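Local coordinates for trehalose-6-phosphate phosphatase (Cryptococcus neoformans, PDB 5DX9), which belongs to the trehalose-phosphatase family of the haloacid dehalogenase (HAD) clan and holds a magnesium ion together with a bound glycan, at residues 148-151 against 152-156; 108-111 against 112-115. All coordinates share one frame; numbering follows the deposited sequence.

How the contacts relate
Both contacts are local and lie at the start of a helix, in the same alpha/beta cap module. Contact 2 comes first in the chain and leads into helix 112-125. Contact 1 makes up the opening turns of helix 148-166. Their centres are 26 Å apart and their nearest atoms about 13 Å, with no touch. Contact 2 is a surface contact, although Trp-112 is buried; contact 1 is partly buried. Both rest on the four-stranded antiparallel sheet, contact 1 on strand 139-142 and contact 2 on the adjacent strand 180-185. Regular backbone bonding and a ring-amide stack mark contact 1. Contact 2 relies on an Asx turn, selenium-aromatic packing and one weak backbone bond.

Contact 1 of 2, residues 148-151 against 152-156; sequences PDFG and EFQCK
Residues 148-151 and 152-156 are consecutive turns at the start of helix 148-166. Three i to i+4 hydrogen bonds join them. Phe-153 N binds Asp-149 O at 3.1 Å. Gln-154 N reaches Phe-150 O at 2.9 Å. Cys-155 N meets Gly-151 O at 2.8 Å. This helix belongs to the cap module of the HAD fold and follows strand 139-142 of its antiparallel sheet. Gln-154 and Cys-155 touch Trp-141 on that strand. Phe-150 has CG anti to its own N, and this chi1 of -172° turns the ring outward from the helix, where the Gln-154 side chain leans back against it. Gln-154 CG lies over one face of the Phe-150 ring, 3.6 Å from its centroid, as a CH-pi contact. The bend at chi2 then brings the amide to the CZ side of the ring, stacked with 19° between the two planes. Phe-153 makes a looser apolar contact, its CD2 4.2 Å from Phe-150 CE1. Glu-152 CG comes within 2.9 Å of Pro-148 O, a tight approach, and its OE1 forms a salt bridge with Lys-179. Cys-155 CB lies 3.3 Å from Gly-151 O, and its SG is covalently linked to a beta-mercaptoethanol.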
ATOM      1  N   PRO A 148       8.330  23.692  13.439  1.00 47.99           N
ATOM      2  CA  PRO A 148       9.145  22.470  13.448  1.00 49.72           C
ATOM      3  C   PRO A 148       9.262  21.846  14.837  1.00 51.49           C
ATOM      4  O   PRO A 148       8.974  20.664  14.995  1.00 52.74           O
ATOM      5  CB  PRO A 148      10.507  22.961  12.950  1.00 49.90           C
ATOM      6  CG  PRO A 148      10.173  24.112  12.062  1.00 48.47           C
ATOM      7  CD  PRO A 148       8.985  24.787  12.702  1.00 47.04           C
ATOM      8  N   ASP A 149       9.650  22.641  15.829  1.00 49.26           N
ATOM      9  CA  ASP A 149       9.877  22.131  17.175  1.00 54.09           C
ATOM     10  C   ASP A 149       8.580  21.776  17.904  1.00 54.68           C
ATOM     11  O   ASP A 149       8.420  20.652  18.391  1.00 50.75           O
ATOM     12  CB  ASP A 149      10.672  23.150  17.996  1.00 53.14           C
ATOM     13  CG  ASP A 149      12.050  23.422  17.411  1.00 58.95           C
ATOM     14  OD1 ASP A 149      12.497  24.588  17.452  1.00 67.21           O
ATOM     15  OD2 ASP A 149      12.686  22.470  16.909  1.00 58.04           O
ATOM     16  N   PHE A 150       7.660  22.733  17.979  1.00 49.89           N
ATOM     17  CA  PHE A 150       6.422  22.540  18.730  1.00 49.98           C
ATOM     18  C   PHE A 150       5.530  21.469  18.098  1.00 50.24           C
ATOM     19  O   PHE A 150       4.699  20.861  18.775  1.00 48.41           O
ATOM     20  CB  PHE A 150       5.658  23.862  18.847  1.00 49.45           C
ATOM     21  CG  PHE A 150       4.474  23.795  19.767  1.00 49.43           C
ATOM     22  CD1 PHE A 150       4.646  23.547  21.119  1.00 46.36           C
ATOM     23  CD2 PHE A 150       3.189  23.980  19.282  1.00 45.11           C
ATOM     24  CE1 PHE A 150       3.560  23.481  21.969  1.00 44.42           C
ATOM     25  CE2 PHE A 150       2.100  23.916  20.128  1.00 46.08           C
ATOM     26  CZ  PHE A 150       2.286  23.668  21.475  1.00 41.80           C
ATOM     27  N   GLY A 151       5.710  21.236  16.802  1.00 48.10           N
ATOM     28  CA  GLY A 151       4.950  20.219  16.099  1.00 49.16           C
ATOM     29  C   GLY A 151       5.327  18.816  16.538  1.00 48.64           C
ATOM     30  O   GLY A 151       4.461  17.981  16.799  1.00 45.56           O
ATOM     31  N   GLU A 152       6.628  18.557  16.619  1.00 50.76           N
ATOM     32  CA  GLU A 152       7.114  17.257  17.056  1.00 53.29           C
ATOM     33  C   GLU A 152       6.756  17.033  18.515  1.00 50.47           C
ATOM     34  O   GLU A 152       6.343  15.940  18.900  1.00 50.88           O
ATOM     35  CB  GLU A 152       8.626  17.146  16.860  1.00 55.49           C
ATOM     36  CG  GLU A 152       9.115  17.791  15.581  1.00 61.34           C
ATOM     37  CD  GLU A 152      10.382  17.160  15.047  1.00 72.31           C
ATOM     38  OE1 GLU A 152      10.274  16.190  14.267  1.00 70.97           O
ATOM     39  OE2 GLU A 152      11.484  17.635  15.400  1.00 77.62           O
ATOM     40  N   PHE A 153       6.915  18.079  19.320  1.00 48.70           N
ATOM     41  CA  PHE A 153       6.580  18.003  20.733  1.00 48.12           C
ATOM     42  C   PHE A 153       5.115  17.639  20.897  1.00 49.52           C
ATOM     43  O   PHE A 153       4.776  16.701  21.622  1.00 52.33           O
ATOM     44  CB  PHE A 153       6.878  19.326  21.442  1.00 50.52           C
ATOM     45  CG  PHE A 153       6.445  19.350  22.883  1.00 49.73           C
ATOM     46  CD1 PHE A 153       7.295  18.912  23.882  1.00 52.16           C
ATOM     47  CD2 PHE A 153       5.186  19.805  23.235  1.00 50.10           C
ATOM     48  CE1 PHE A 153       6.900  18.928  25.205  1.00 51.43           C
ATOM     49  CE2 PHE A 153       4.782  19.822  24.556  1.00 51.04           C
ATOM     50  CZ  PHE A 153       5.640  19.381  25.542  1.00 53.29           C
ATOM     51  N   GLN A 154       4.260  18.345  20.189  1.00 47.18           N
ATOM     52  CA  GLN A 154       2.863  18.057  20.216  1.00 47.33           C
ATOM     53  C   GLN A 154       2.602  16.658  19.696  1.00 49.70           C
ATOM     54  O   GLN A 154       1.786  15.952  20.228  1.00 48.82           O
ATOM     55  CB  GLN A 154       2.096  19.090  19.419  1.00 47.22           C
ATOM     56  CG  GLN A 154       1.929  20.426  20.099  1.00 45.01           C
ATOM     57  CD  GLN A 154       1.168  20.336  21.385  1.00 44.81           C
ATOM     58  OE1 GLN A 154       1.652  19.826  22.356  1.00 46.76           O
ATOM     59  NE2 GLN A 154      -0.020  20.846  21.391  1.00 48.25           N
ATOM     60  N   CYS A 155       3.329  16.246  18.677  1.00 48.20           N
ATOM     61  CA  CYS A 155       3.171  14.906  18.127  1.00 52.11           C
ATOM     62  C   CYS A 155       3.474  13.846  19.154  1.00 46.73           C
ATOM     63  O   CYS A 155       2.762  12.900  19.268  1.00 46.59           O
ATOM     64  CB  CYS A 155       4.032  14.731  16.885  1.00 53.91           C
ATOM     65  SG  CYS A 155       4.079  13.110  16.128  1.00 83.63           S
ATOM     66  N   LYS A 156       4.525  14.039  19.915  1.00 48.89           N
ATOM     67  CA  LYS A 156       4.915  13.081  20.924  1.00 52.93           C
ATOM     68  C   LYS A 156       3.913  13.007  22.030  1.00 49.56           C
ATOM     69  O   LYS A 156       3.672  11.960  22.576  1.00 49.39           O
ATOM     70  CB  LYS A 156       6.262  13.436  21.518  1.00 53.52           C
ATOM     71  CG  LYS A 156       7.416  13.110  20.619  1.00 55.28           C
ATOM     72  CD  LYS A 156       8.610  13.979  20.937  1.00 57.41           C
ATOM     73  CE  LYS A 156       9.828  13.596  20.129  1.00 57.42           C
ATOM     74  NZ  LYS A 156       9.826  14.237  18.799  1.00 59.72           N
TER

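Contact 2 of 2, residues 108-111 against 112-115; sequences LDMS and WMSE
Trp-112 sets its indole beside the Met-110 side chain, and both point the same way. Met-110 is a selenomethionine, and the pair forms a Met-aromatic contact of oblique geometry. Met-110 SE is 4.9 Å from the centroid of the Trp-112 five-membered ring, 63° off its normal. Beyond the selenium, Met-110 CE packs 4.0 Å from Trp-112 CZ2. The same methyl lies 3.9 Å from SE of Met-113, also a selenomethionine, so it touches both side chains. This is the entry to helix 112-125 of the cap module, where the chain arrives from a loop after strand 102-103. Trp-112 CG sits between the backbone N and the carbonyl carbon (chi1 57°). That rotation turns the indole back alongside the incoming loop. Asp-109 O then meets the indole edge near its plane, 3.3 Å from CD1 of Trp-112. Met-110 O and Met-113 CG lie over one face, toward its rim. Trp-112 and Met-110 both also pack on Pro-185 of strand 180-185. The backbone link across the bend is weak: Met-113 N to Met-110 O, 3.3 Å. Farther on, Glu-115 OE2 forms a salt bridge with Arg-170. An Asx turn shapes the loop, as Asp-109 OD1 accepts from Ser-111 N at 3.3 Å. From the same face of the carboxylate, Ser-111 OG donates to Asp-109 OD1 at 2.8 Å, on its syn side.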
ATOM      1  N   LEU A 108     -15.938  -4.930  11.700  1.00 60.72           N
ATOM      2  CA  LEU A 108     -15.016  -4.460  12.730  1.00 58.46           C
ATOM      3  C   LEU A 108     -15.648  -3.396  13.627  1.00 56.25           C
ATOM      4  O   LEU A 108     -16.547  -2.666  13.209  1.00 56.25           O
ATOM      5  CB  LEU A 108     -13.740  -3.913  12.087  1.00 56.35           C
ATOM      6  CG  LEU A 108     -12.982  -4.881  11.178  1.00 58.00           C
ATOM      7  CD1 LEU A 108     -11.826  -4.176  10.484  1.00 54.98           C
ATOM      8  CD2 LEU A 108     -12.488  -6.077  11.973  1.00 57.36           C
ATOM      9  N   ASP A 109     -15.164  -3.319  14.863  1.00 55.65           N
ATOM     10  CA  ASP A 109     -15.627  -2.326  15.826  1.00 54.96           C
ATOM     11  C   ASP A 109     -14.989  -0.970  15.534  1.00 55.40           C
ATOM     12  O   ASP A 109     -13.782  -0.793  15.701  1.00 51.16           O
ATOM     13  CB  ASP A 109     -15.305  -2.783  17.253  1.00 55.07           C
ATOM     14  CG  ASP A 109     -15.661  -1.741  18.300  1.00 56.35           C
ATOM     15  OD1 ASP A 109     -16.589  -0.940  18.057  1.00 54.19           O
ATOM     16  OD2 ASP A 109     -15.011  -1.729  19.369  1.00 57.38           O
HETATM   17  N   MSE A 110     -15.805  -0.013  15.100  1.00 53.30           N
HETATM   18  CA  MSE A 110     -15.293   1.282  14.662  1.00 52.12           C
HETATM   19  C   MSE A 110     -15.666   2.421  15.609  1.00 51.10           C
HETATM   20  O   MSE A 110     -15.567   3.597  15.249  1.00 51.12           O
HETATM   21  CB  MSE A 110     -15.802   1.596  13.251  1.00 52.27           C
HETATM   22  CG  MSE A 110     -15.442   0.540  12.211  1.00 58.75           C
HETATM   23 SE   MSE A 110     -13.531   0.497  11.791  1.00 63.20          SE
HETATM   24  CE  MSE A 110     -13.393   2.224  10.890  1.00 47.36           C
ATOM     25  N   SER A 111     -16.080   2.074  16.823  1.00 50.65           N
ATOM     26  CA  SER A 111     -16.539   3.077  17.784  1.00 49.77           C
ATOM     27  C   SER A 111     -15.408   3.982  18.277  1.00 51.62           C
ATOM     28  O   SER A 111     -15.650   4.968  18.978  1.00 49.00           O
ATOM     29  CB  SER A 111     -17.215   2.396  18.974  1.00 49.80           C
ATOM     30  OG  SER A 111     -16.350   1.453  19.580  1.00 55.30           O
ATOM     31  N   TRP A 112     -14.178   3.650  17.895  1.00 49.29           N
ATOM     32  CA  TRP A 112     -13.003   4.390  18.343  1.00 47.21           C
ATOM     33  C   TRP A 112     -12.810   5.718  17.607  1.00 46.85           C
ATOM     34  O   TRP A 112     -12.029   6.565  18.041  1.00 49.04           O
ATOM     35  CB  TRP A 112     -11.745   3.527  18.177  1.00 50.74           C
ATOM     36  CG  TRP A 112     -11.518   3.040  16.760  1.00 50.28           C
ATOM     37  CD1 TRP A 112     -11.843   1.812  16.250  1.00 46.93           C
ATOM     38  CD2 TRP A 112     -10.921   3.774  15.680  1.00 48.39           C
ATOM     39  NE1 TRP A 112     -11.487   1.738  14.923  1.00 44.67           N
ATOM     40  CE2 TRP A 112     -10.918   2.928  14.550  1.00 48.87           C
ATOM     41  CE3 TRP A 112     -10.389   5.063  15.558  1.00 48.44           C
ATOM     42  CZ2 TRP A 112     -10.405   3.329  13.315  1.00 46.51           C
ATOM     43  CZ3 TRP A 112      -9.881   5.460  14.329  1.00 47.38           C
ATOM     44  CH2 TRP A 112      -9.891   4.593  13.225  1.00 44.27           C
HETATM   45  N   MSE A 113     -13.513   5.901  16.495  1.00 45.70           N
HETATM   46  CA  MSE A 113     -13.272   7.059  15.637  1.00 48.06           C
HETATM   47  C   MSE A 113     -13.559   8.392  16.324  1.00 48.48           C
HETATM   48  O   MSE A 113     -12.772   9.335  16.203  1.00 45.93           O
HETATM   49  CB  MSE A 113     -14.097   6.949  14.358  1.00 45.73           C
HETATM   50  CG  MSE A 113     -13.746   5.726  13.529  1.00 55.57           C
HETATM   51 SE   MSE A 113     -13.890   6.037  11.611  1.00 83.12          SE
HETATM   52  CE  MSE A 113     -12.438   7.315  11.408  1.00 54.05           C
ATOM     53  N   SER A 114     -14.678   8.470  17.041  1.00 46.52           N
ATOM     54  CA  SER A 114     -15.035   9.692  17.758  1.00 45.70           C
ATOM     55  C   SER A 114     -13.958  10.058  18.764  1.00 46.35           C
ATOM     56  O   SER A 114     -13.549  11.215  18.860  1.00 48.27           O
ATOM     57  CB  SER A 114     -16.378   9.531  18.473  1.00 45.16           C
ATOM     58  OG  SER A 114     -17.410   9.232  17.551  1.00 53.81           O
ATOM     59  N   GLU A 115     -13.504   9.057  19.511  1.00 46.19           N
ATOM     60  CA  GLU A 115     -12.493   9.253  20.541  1.00 48.55           C
ATOM     61  C   GLU A 115     -11.203   9.800  19.943  1.00 48.47           C
ATOM     62  O   GLU A 115     -10.593  10.715  20.495  1.00 49.61           O
ATOM     63  CB  GLU A 115     -12.219   7.937  21.276  1.00 51.70           C
ATOM     64  CG  GLU A 115     -13.457   7.311  21.907  1.00 56.02           C
ATOM     65  CD  GLU A 115     -13.202   5.916  22.454  1.00 57.57           C
ATOM     66  OE1 GLU A 115     -12.447   5.147  21.819  1.00 57.06           O
ATOM     67  OE2 GLU A 115     -13.760   5.586  23.521  1.00 61.15           O
TER